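Local coordinates for probable benzoylformate decarboxylase (Rhodococcus jostii, PDB 7ORX), which belongs to the thiamine diphosphate-dependent enzyme family and binds thiamine diphosphate and a sodium ion, at residues C[94-99]-C[155-160]; C[22-27]-C[66-71]; C[272-277]-C[297-302]; C[208-213]-C[232-237]. One frame throughout, in Å; residues are numbered along the deposited sequence.

Contact 1. Residues C[94-99]-C[155-160]; sequences PLVVTA and GPVYVS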
# COMPACT_ATOMS: atom_id res chain seq x y z
N PRO C 94 -22.51 -2.45 3.54
CA PRO C 94 -21.75 -3.53 4.17
C PRO C 94 -21.60 -4.78 3.31
O PRO C 94 -21.98 -5.81 3.75
CB PRO C 94 -22.57 -3.82 5.43
CG PRO C 94 -23.96 -3.44 5.08
CD PRO C 94 -23.83 -2.27 4.13
N LEU C 95 -21.03 -4.67 2.12
CA LEU C 95 -20.68 -5.84 1.28
C LEU C 95 -19.51 -6.58 1.91
O LEU C 95 -18.48 -5.94 2.23
CB LEU C 95 -20.26 -5.39 -0.12
CG LEU C 95 -21.28 -4.57 -0.90
CD1 LEU C 95 -20.79 -4.35 -2.34
CD2 LEU C 95 -22.63 -5.26 -0.91
N VAL C 96 -19.61 -7.89 2.00
CA VAL C 96 -18.50 -8.78 2.42
C VAL C 96 -18.02 -9.49 1.16
O VAL C 96 -18.71 -10.38 0.68
CB VAL C 96 -19.03 -9.75 3.46
CG1 VAL C 96 -17.94 -10.68 3.90
CG2 VAL C 96 -19.67 -9.01 4.61
N VAL C 97 -16.90 -9.09 0.60
CA VAL C 97 -16.48 -9.64 -0.70
C VAL C 97 -15.40 -10.68 -0.44
O VAL C 97 -14.32 -10.27 -0.03
CB VAL C 97 -15.92 -8.51 -1.57
CG1 VAL C 97 -15.49 -9.00 -2.94
CG2 VAL C 97 -16.91 -7.37 -1.67
N THR C 98 -15.68 -11.96 -0.67
CA THR C 98 -14.67 -13.05 -0.65
C THR C 98 -14.18 -13.33 -2.08
O THR C 98 -14.98 -13.33 -3.02
CB THR C 98 -15.25 -14.31 -0.01
OG1 THR C 98 -16.20 -14.84 -0.93
CG2 THR C 98 -15.94 -14.04 1.31
N ALA C 99 -12.89 -13.60 -2.23
CA ALA C 99 -12.28 -13.97 -3.52
C ALA C 99 -11.57 -15.31 -3.35
O ALA C 99 -10.90 -15.51 -2.36
CB ALA C 99 -11.33 -12.88 -3.93
N GLY C 155 -19.36 -0.23 5.62
CA GLY C 155 -18.63 -0.26 4.34
C GLY C 155 -18.12 -1.63 3.94
O GLY C 155 -18.19 -2.61 4.67
N PRO C 156 -17.62 -1.73 2.71
CA PRO C 156 -17.17 -3.00 2.17
C PRO C 156 -15.82 -3.49 2.68
O PRO C 156 -14.93 -2.69 2.96
CB PRO C 156 -17.11 -2.71 0.66
CG PRO C 156 -16.82 -1.25 0.57
CD PRO C 156 -17.52 -0.62 1.76
N VAL C 157 -15.70 -4.82 2.74
CA VAL C 157 -14.53 -5.56 3.31
C VAL C 157 -14.16 -6.66 2.31
O VAL C 157 -15.06 -7.11 1.58
CB VAL C 157 -14.92 -6.13 4.69
CG1 VAL C 157 -15.43 -5.03 5.57
CG2 VAL C 157 -16.00 -7.17 4.57
N TYR C 158 -12.92 -7.09 2.27
CA TYR C 158 -12.45 -8.09 1.29
C TYR C 158 -11.64 -9.15 2.01
O TYR C 158 -10.83 -8.81 2.82
CB TYR C 158 -11.58 -7.40 0.26
CG TYR C 158 -11.03 -8.26 -0.85
CD1 TYR C 158 -11.78 -8.62 -1.95
CD2 TYR C 158 -9.70 -8.61 -0.86
CE1 TYR C 158 -11.25 -9.36 -3.00
CE2 TYR C 158 -9.14 -9.34 -1.90
CZ TYR C 158 -9.91 -9.70 -2.99
OH TYR C 158 -9.34 -10.42 -3.99
N VAL C 159 -11.87 -10.41 1.68
CA VAL C 159 -11.19 -11.57 2.28
C VAL C 159 -10.78 -12.47 1.11
O VAL C 159 -11.69 -12.91 0.41
CB VAL C 159 -12.12 -12.31 3.25
CG1 VAL C 159 -11.42 -13.52 3.79
CG2 VAL C 159 -12.59 -11.41 4.37
N SER C 160 -9.49 -12.75 0.93
CA SER C 160 -8.99 -13.65 -0.14
C SER C 160 -8.69 -14.99 0.51
O SER C 160 -7.92 -14.96 1.41
CB SER C 160 -7.77 -13.05 -0.84
OG SER C 160 -6.99 -14.01 -1.54
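P156 enters the contact alongside L95: its CA lies 3.2 Å from L95 O in a CA-H...O contact, and its ring packs beyond the strand pair on L85, S88 and V89 of helix 82-90. V157 donates its N-H to the same L95 O and receives V97 N on its own O at 2.9 Å. Its CG2 sits between backbone N and carbonyl carbon (chi1 -54°), which brings this methyl within 3.7 Å of V96 CA, side by side with the V96 methyls on the face covered by helix 138-149. Y158 turns to the other face. With CG anti to the backbone N (chi1 -179°), the ring leans obliquely across V97, CD1 3.9 Å from V97 CG1, and its far end reaches A99, whose CB packs 3.6 Å from Y158 CZ. The hydroxyl is hydrogen-bonded to S78 OG. V159 repeats the ladder, giving its N to V97 O at 3.0 Å and taking A99 N on its O at 3.0 Å. S160 closes the pairing with its CA against A99 O, while its OG is held by E131 OE1. Such an unbroken ladder between two buried neighbours, running parallel at 20°, is typical of the central parallel sheet of the N-terminal TPP-binding domain, an alpha/beta fold with helices packed on both faces.

Contact 2. Residues C[22-27]-C[66-71]; sequences TVFGNP and EATLVN. With TPP (thiamine diphosphate), chain K.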
# COMPACT_ATOMS: atom_id res chain seq x y z
N THR C 22 -27.87 -15.30 0.98
CA THR C 22 -27.93 -14.95 -0.44
C THR C 22 -26.54 -14.57 -0.92
O THR C 22 -25.96 -13.65 -0.37
CB THR C 22 -28.94 -13.81 -0.65
OG1 THR C 22 -30.14 -14.25 -0.04
CG2 THR C 22 -29.16 -13.48 -2.10
N VAL C 23 -26.03 -15.26 -1.91
CA VAL C 23 -24.61 -15.10 -2.35
C VAL C 23 -24.60 -14.64 -3.83
O VAL C 23 -25.20 -15.32 -4.68
CB VAL C 23 -23.89 -16.44 -2.16
CG1 VAL C 23 -22.43 -16.37 -2.56
CG2 VAL C 23 -24.04 -16.92 -0.75
N PHE C 24 -23.96 -13.52 -4.13
CA PHE C 24 -23.85 -13.01 -5.51
C PHE C 24 -22.47 -13.41 -6.03
O PHE C 24 -21.55 -13.25 -5.26
CB PHE C 24 -24.10 -11.50 -5.48
CG PHE C 24 -25.48 -11.12 -5.00
CD1 PHE C 24 -25.77 -11.02 -3.65
CD2 PHE C 24 -26.49 -10.87 -5.91
CE1 PHE C 24 -27.04 -10.64 -3.23
CE2 PHE C 24 -27.76 -10.50 -5.47
CZ PHE C 24 -28.03 -10.39 -4.13
N GLY C 25 -22.33 -13.96 -7.23
CA GLY C 25 -21.04 -14.53 -7.63
C GLY C 25 -20.86 -14.56 -9.14
O GLY C 25 -21.85 -14.52 -9.89
N ASN C 26 -19.61 -14.54 -9.58
CA ASN C 26 -19.19 -15.07 -10.88
C ASN C 26 -18.04 -16.02 -10.59
O ASN C 26 -17.00 -15.60 -10.10
CB ASN C 26 -18.73 -13.97 -11.84
CG ASN C 26 -18.40 -14.52 -13.22
OD1 ASN C 26 -17.23 -14.80 -13.53
ND2 ASN C 26 -19.44 -14.70 -14.04
N PRO C 27 -18.21 -17.32 -10.90
CA PRO C 27 -17.32 -18.37 -10.42
C PRO C 27 -16.06 -18.63 -11.24
O PRO C 27 -16.03 -18.19 -12.37
CB PRO C 27 -18.23 -19.59 -10.59
CG PRO C 27 -18.93 -19.30 -11.86
CD PRO C 27 -19.28 -17.83 -11.76
N GLU C 66 -28.93 -4.98 5.41
CA GLU C 66 -28.15 -6.11 5.98
C GLU C 66 -26.82 -6.27 5.24
O GLU C 66 -26.77 -5.89 4.05
CB GLU C 66 -28.97 -7.38 5.83
CG GLU C 66 -30.25 -7.37 6.65
CD GLU C 66 -31.20 -8.50 6.31
OE1 GLU C 66 -31.18 -9.02 5.14
OE2 GLU C 66 -31.95 -8.91 7.27
N ALA C 67 -25.82 -6.85 5.91
CA ALA C 67 -24.55 -7.26 5.27
C ALA C 67 -24.87 -8.24 4.16
O ALA C 67 -25.86 -8.93 4.32
CB ALA C 67 -23.63 -7.88 6.29
N THR C 68 -24.08 -8.33 3.09
CA THR C 68 -24.40 -9.19 1.91
C THR C 68 -23.16 -9.82 1.33
O THR C 68 -22.17 -9.12 1.23
CB THR C 68 -25.10 -8.34 0.84
OG1 THR C 68 -26.28 -7.86 1.46
CG2 THR C 68 -25.44 -9.10 -0.43
N LEU C 69 -23.22 -11.08 0.94
CA LEU C 69 -22.00 -11.85 0.59
C LEU C 69 -21.79 -11.81 -0.92
O LEU C 69 -22.71 -12.09 -1.66
CB LEU C 69 -22.16 -13.29 1.10
CG LEU C 69 -20.93 -14.19 0.94
CD1 LEU C 69 -19.71 -13.63 1.66
CD2 LEU C 69 -21.25 -15.58 1.47
N VAL C 70 -20.58 -11.56 -1.35
CA VAL C 70 -20.18 -11.61 -2.78
C VAL C 70 -19.06 -12.64 -2.89
O VAL C 70 -18.28 -12.69 -1.96
CB VAL C 70 -19.72 -10.22 -3.21
CG1 VAL C 70 -19.19 -10.23 -4.62
CG2 VAL C 70 -20.83 -9.20 -3.01
N ASN C 71 -18.95 -13.40 -3.98
CA ASN C 71 -17.86 -14.37 -4.17
C ASN C 71 -17.30 -14.20 -5.58
O ASN C 71 -18.00 -14.49 -6.57
CB ASN C 71 -18.34 -15.78 -3.88
CG ASN C 71 -17.26 -16.83 -4.02
OD1 ASN C 71 -16.13 -16.64 -3.57
ND2 ASN C 71 -17.59 -17.94 -4.66
N1' TPP K . -14.11 -14.21 -14.39
C2' TPP K . -13.00 -13.72 -14.94
CM2 TPP K . -12.90 -12.24 -15.10
N3' TPP K . -11.96 -14.44 -15.35
C4' TPP K . -12.04 -15.77 -15.20
N4' TPP K . -10.97 -16.49 -15.60
C5' TPP K . -13.18 -16.39 -14.65
C6' TPP K . -14.19 -15.54 -14.25
C7' TPP K . -13.28 -17.89 -14.49
N3 TPP K . -13.37 -18.60 -15.78
C2 TPP K . -12.30 -19.09 -16.40
S1 TPP K . -12.74 -20.35 -17.46
C5 TPP K . -14.38 -19.77 -17.42
C4 TPP K . -14.57 -18.85 -16.45
CM4 TPP K . -15.86 -18.16 -16.11
C6 TPP K . -15.40 -20.29 -18.41
C7 TPP K . -15.58 -19.38 -19.62
O7 TPP K . -16.59 -19.95 -20.50
PA TPP K . -16.40 -19.94 -22.11
O1A TPP K . -15.70 -18.69 -22.53
O2A TPP K . -17.76 -20.31 -22.58
O3A TPP K . -15.36 -21.11 -22.43
PB TPP K . -15.57 -22.69 -22.55
O1B TPP K . -14.83 -23.14 -23.80
O2B TPP K . -14.98 -23.25 -21.30
O3B TPP K . -17.07 -22.89 -22.64
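Strands 22-25 and 68-71 pair in parallel inside the six-stranded sheet of the N-terminal TPP-binding domain, and F24 carries much of the contact. The connection between them passes through strand 43-46, on the far side of 22-25, and helix 50-64. The two strands run at 33° to each other. F24 grips the neighbouring strand from both ends of its backbone: its N-H donates to L69 O (3.1 Å, 173° at the hydrogen), and its O receives N71 N at 2.9 Å. Further on, N26 N makes only a weak, bent bond of 3.4 Å to N71 O, where segment 22-27 leaves the sheet.

The side chains divide between the two faces. V23 and L69 lie side by side, V23 CG2 touching L69 CD2 at 3.8 Å. On the opposite face the F24 ring, with CG anti to the carbonyl carbon (chi1 -63°), crosses T68 so that CE1 comes within 3.6 Å of the methyl CG2; the ring of Y60 from helix 50-64 meets it as well. L69 O lies near the plane of the F24 ring, at its edge.

Beyond the strand end, N26 and P27 belong to the thiamine diphosphate pocket. The second subunit completes that site, with S433, G432 and T380 among the residues it contributes to hydrogen bonding of the cofactor. From segment 22-27, P27 brings its carbonyl O to 3.5 Å from C7' of thiamine diphosphate, the carbon bridging its two rings.

Contact 3. Residues C[272-277]-C[297-302]; sequences LILVVG and RLIHVT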
# COMPACT_ATOMS: atom_id res chain seq x y z
N LEU C 272 -28.90 29.13 10.94
CA LEU C 272 -28.48 27.75 11.31
C LEU C 272 -28.77 26.78 10.17
O LEU C 272 -29.95 26.59 9.88
CB LEU C 272 -29.20 27.35 12.59
CG LEU C 272 -28.68 26.06 13.19
CD1 LEU C 272 -27.35 26.29 13.91
CD2 LEU C 272 -29.72 25.46 14.10
N ILE C 273 -27.72 26.21 9.57
CA ILE C 273 -27.76 25.02 8.68
C ILE C 273 -27.49 23.82 9.59
O ILE C 273 -26.34 23.64 9.98
CB ILE C 273 -26.67 25.05 7.56
CG1 ILE C 273 -26.34 26.43 6.96
CG2 ILE C 273 -26.99 24.05 6.48
CD1 ILE C 273 -27.49 27.24 6.62
N LEU C 274 -28.50 22.98 9.88
CA LEU C 274 -28.27 21.67 10.51
C LEU C 274 -28.21 20.62 9.40
O LEU C 274 -29.23 20.34 8.76
CB LEU C 274 -29.39 21.36 11.49
CG LEU C 274 -29.37 19.95 12.05
CD1 LEU C 274 -28.11 19.72 12.89
CD2 LEU C 274 -30.64 19.71 12.85
N VAL C 275 -27.03 20.06 9.16
CA VAL C 275 -26.79 18.98 8.16
C VAL C 275 -26.81 17.66 8.92
O VAL C 275 -25.94 17.50 9.72
CB VAL C 275 -25.44 19.15 7.43
CG1 VAL C 275 -25.16 18.00 6.47
CG2 VAL C 275 -25.37 20.51 6.72
N VAL C 276 -27.70 16.74 8.58
CA VAL C 276 -27.82 15.40 9.21
C VAL C 276 -27.54 14.32 8.14
O VAL C 276 -28.17 14.32 7.09
CB VAL C 276 -29.20 15.24 9.87
CG1 VAL C 276 -29.26 13.93 10.63
CG2 VAL C 276 -29.52 16.42 10.78
N GLY C 277 -26.57 13.48 8.40
CA GLY C 277 -26.37 12.24 7.66
C GLY C 277 -25.80 12.49 6.29
O GLY C 277 -26.12 11.66 5.36
N ARG C 297 -24.14 29.59 10.88
CA ARG C 297 -23.33 28.54 11.58
C ARG C 297 -23.93 27.19 11.19
O ARG C 297 -25.16 27.09 11.05
CB ARG C 297 -23.28 28.75 13.11
CG ARG C 297 -24.64 28.96 13.77
CD ARG C 297 -24.60 28.98 15.30
NE ARG C 297 -23.74 27.91 15.85
CZ ARG C 297 -23.81 27.39 17.07
NH1 ARG C 297 -24.68 27.85 17.95
NH2 ARG C 297 -22.95 26.45 17.42
N LEU C 298 -23.06 26.21 10.96
CA LEU C 298 -23.42 24.89 10.44
C LEU C 298 -23.17 23.89 11.56
O LEU C 298 -22.04 23.89 12.06
CB LEU C 298 -22.58 24.61 9.20
CG LEU C 298 -22.96 23.35 8.42
CD1 LEU C 298 -22.87 23.54 6.90
CD2 LEU C 298 -22.10 22.19 8.84
N ILE C 299 -24.22 23.17 11.99
CA ILE C 299 -24.17 21.96 12.85
C ILE C 299 -24.22 20.76 11.94
O ILE C 299 -25.04 20.74 11.04
CB ILE C 299 -25.31 21.87 13.89
CG1 ILE C 299 -25.47 23.13 14.72
CG2 ILE C 299 -25.03 20.71 14.81
CD1 ILE C 299 -24.17 23.65 15.26
N HIS C 300 -23.45 19.73 12.24
CA HIS C 300 -23.21 18.61 11.32
C HIS C 300 -23.30 17.32 12.11
O HIS C 300 -22.51 17.17 13.03
CB HIS C 300 -21.86 18.83 10.68
CG HIS C 300 -21.51 17.77 9.73
ND1 HIS C 300 -20.20 17.51 9.40
CD2 HIS C 300 -22.28 16.92 9.04
CE1 HIS C 300 -20.17 16.51 8.55
NE2 HIS C 300 -21.45 16.14 8.28
N VAL C 301 -24.23 16.43 11.80
CA VAL C 301 -24.44 15.17 12.57
C VAL C 301 -24.19 13.98 11.64
O VAL C 301 -24.89 13.88 10.67
CB VAL C 301 -25.84 15.12 13.20
CG1 VAL C 301 -26.03 13.82 13.97
CG2 VAL C 301 -26.07 16.32 14.09
N THR C 302 -23.28 13.06 11.99
CA THR C 302 -22.89 11.97 11.06
C THR C 302 -22.41 10.75 11.85
O THR C 302 -21.75 10.92 12.88
CB THR C 302 -21.89 12.52 10.02
OG1 THR C 302 -21.30 11.46 9.28
CG2 THR C 302 -20.74 13.26 10.64
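I273 and V275 face the neighbouring strand with both their backbone N-H and C=O groups, and all four are satisfied there. I273 N donates to R297 O at 3.1 Å and I273 O accepts I299 N at 3.0 Å. V275 N goes to I299 O at 2.8 Å, and V275 O takes V301 N at 2.9 Å. The last rung, G277 N to V301 O, is nearly straight (171°). The backbones of L272, L274 and V276 turn instead to strand 206-210 and to G211 just after it, so strand 272-276 is bonded along both edges.

Three polar side chains find partners just beyond the pair. R297 NH2 forms a salt bridge with E315 OE1. The aliphatic part of that chain lies against L272, R297 CG 3.8 Å from L272 CD1. H300 NE2 is hydrogen-bonded to A278 O, and V275 O lies at the imidazole edge, in the ring plane. T302 OG1 bonds to D304 N and E307 OE1.

Over the two faces the side-chain contacts are largely apolar. L274 CD1 wedges against I299 CB at 3.7 Å and also reaches V301 CG2; L272 CD1 meets I299 CG1. On the opposite face L298 CD1 touches V275 CG2 at 3.9 Å. Peptide groups thus carry the polar bonding between these strands, with mostly aliphatic branches on both faces, the H300 ring on that of V275 and L298, and the guanidinium of the exposed R297 turned to E315.

Contact 4. Residues C[208-213]-C[232-237]; sequences LVLGPA and APVWIA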
# COMPACT_ATOMS: atom_id res chain seq x y z
N LEU C 208 -32.92 22.48 7.62
CA LEU C 208 -32.41 21.10 7.69
C LEU C 208 -31.86 20.73 6.33
O LEU C 208 -32.59 20.89 5.35
CB LEU C 208 -33.56 20.15 8.02
CG LEU C 208 -34.28 20.36 9.35
CD1 LEU C 208 -34.76 19.01 9.87
CD2 LEU C 208 -33.38 21.03 10.38
N VAL C 209 -30.65 20.21 6.28
CA VAL C 209 -30.09 19.63 5.04
C VAL C 209 -29.88 18.16 5.33
O VAL C 209 -29.32 17.91 6.37
CB VAL C 209 -28.79 20.33 4.67
CG1 VAL C 209 -28.15 19.73 3.44
CG2 VAL C 209 -29.03 21.82 4.50
N LEU C 210 -30.45 17.25 4.55
CA LEU C 210 -30.55 15.82 4.91
C LEU C 210 -29.80 14.98 3.90
O LEU C 210 -29.87 15.25 2.70
CB LEU C 210 -32.02 15.39 5.00
CG LEU C 210 -32.80 16.09 6.12
CD1 LEU C 210 -34.24 15.60 6.23
CD2 LEU C 210 -32.14 15.93 7.44
N GLY C 211 -29.10 13.96 4.40
CA GLY C 211 -28.27 13.08 3.56
C GLY C 211 -28.74 11.64 3.64
O GLY C 211 -29.67 11.30 4.37
N PRO C 212 -28.02 10.76 2.92
CA PRO C 212 -28.48 9.40 2.67
C PRO C 212 -28.64 8.68 3.99
O PRO C 212 -29.54 7.84 4.06
CB PRO C 212 -27.43 8.75 1.73
CG PRO C 212 -26.29 9.70 1.66
CD PRO C 212 -26.75 11.03 2.26
N ALA C 213 -27.79 8.97 4.97
CA ALA C 213 -27.79 8.18 6.23
C ALA C 213 -29.12 8.35 6.97
O ALA C 213 -29.46 7.49 7.70
CB ALA C 213 -26.63 8.58 7.10
N ALA C 232 -39.43 24.29 9.56
CA ALA C 232 -38.15 24.51 8.87
C ALA C 232 -38.25 23.97 7.46
O ALA C 232 -38.79 22.89 7.24
CB ALA C 232 -37.05 23.82 9.59
N PRO C 233 -37.74 24.71 6.46
CA PRO C 233 -37.49 24.14 5.16
C PRO C 233 -36.45 23.03 5.22
O PRO C 233 -35.58 23.08 6.08
CB PRO C 233 -37.00 25.32 4.32
CG PRO C 233 -36.60 26.36 5.28
CD PRO C 233 -37.41 26.13 6.52
N VAL C 234 -36.59 22.05 4.33
CA VAL C 234 -35.73 20.85 4.22
C VAL C 234 -35.18 20.77 2.81
O VAL C 234 -35.97 20.70 1.91
CB VAL C 234 -36.50 19.58 4.59
CG1 VAL C 234 -35.68 18.33 4.30
CG2 VAL C 234 -36.94 19.60 6.04
N TRP C 235 -33.88 20.79 2.66
CA TRP C 235 -33.16 20.50 1.41
C TRP C 235 -32.48 19.15 1.54
O TRP C 235 -32.09 18.78 2.67
CB TRP C 235 -32.09 21.54 1.15
CG TRP C 235 -32.63 22.90 0.93
CD1 TRP C 235 -33.04 23.82 1.85
CD2 TRP C 235 -32.79 23.51 -0.35
NE1 TRP C 235 -33.46 24.96 1.22
CE2 TRP C 235 -33.31 24.80 -0.13
CE3 TRP C 235 -32.57 23.06 -1.67
CZ2 TRP C 235 -33.60 25.64 -1.18
CZ3 TRP C 235 -32.89 23.89 -2.71
CH2 TRP C 235 -33.41 25.16 -2.47
N ILE C 236 -32.26 18.49 0.42
CA ILE C 236 -31.41 17.27 0.40
C ILE C 236 -29.96 17.71 0.13
O ILE C 236 -29.77 18.53 -0.79
CB ILE C 236 -31.97 16.29 -0.64
CG1 ILE C 236 -33.33 15.77 -0.18
CG2 ILE C 236 -31.00 15.15 -0.92
CD1 ILE C 236 -34.00 14.88 -1.23
N ALA C 237 -28.99 17.17 0.82
CA ALA C 237 -27.57 17.46 0.56
C ALA C 237 -27.22 17.16 -0.88
O ALA C 237 -27.71 16.21 -1.49
CB ALA C 237 -26.72 16.62 1.46
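L208 and L210 supply the backbone bonds of this parallel pair from the first strand. L208 N donates to P233 O at 3.1 Å and L208 O receives W235 N at 3.0 Å; L210 N then meets W235 O at 2.9 Å. The closing bond, A237 N to L210 O, is short and straight at the hydrogen (2.8 Å, 170°), but its donor stands 37° above the carbonyl plane, where the chain is leaving the strand. CA-H...O contacts run between these rungs, as from V209 CA to W235 O.

Apolar contacts occupy both faces. L210, its CG anti to the carbonyl carbon (chi1 -65°), brings CD1 to 3.6 Å from V234 CG1, while the other V234 methyl, CG2, packs on L208 CB at 4.0 Å. Across the sheet V209 CG1 rests on A237, 3.7 Å from its CA. The W235 indole leads away from segment 208-213 toward L256 and R253.

Helix 220-230, part of the right-handed beta-alpha-beta crossover linking the two strands, covers the L208, L210 and V234 face through L226, A223 and A227. Strands 272-276 and 252-255 flank the pair on its two outer edges.

All four contacts are parallel strand pairs within sheet cores, and they fall into two couples. Contacts 1 and 2 share the N-terminal sheet, where strands 68-73 and 95-101 are neighbours and V96 N reaches T68 O at 2.9 Å; contacts 3 and 4 share the central-domain sheet, joined by V209 N to L274 O at 2.9 Å. The couples do not touch, contacts 2 and 3 having centres about 35 Å apart. In all four, the hydrogen bonds across the segments are backbone to backbone. Contact 2 alone runs into the cofactor pocket, contact 1 adds buried hydroxyls, contact 3 an exposed arginine at its edge, and contact 4 has aliphatic side chains on both faces and an indole leading away.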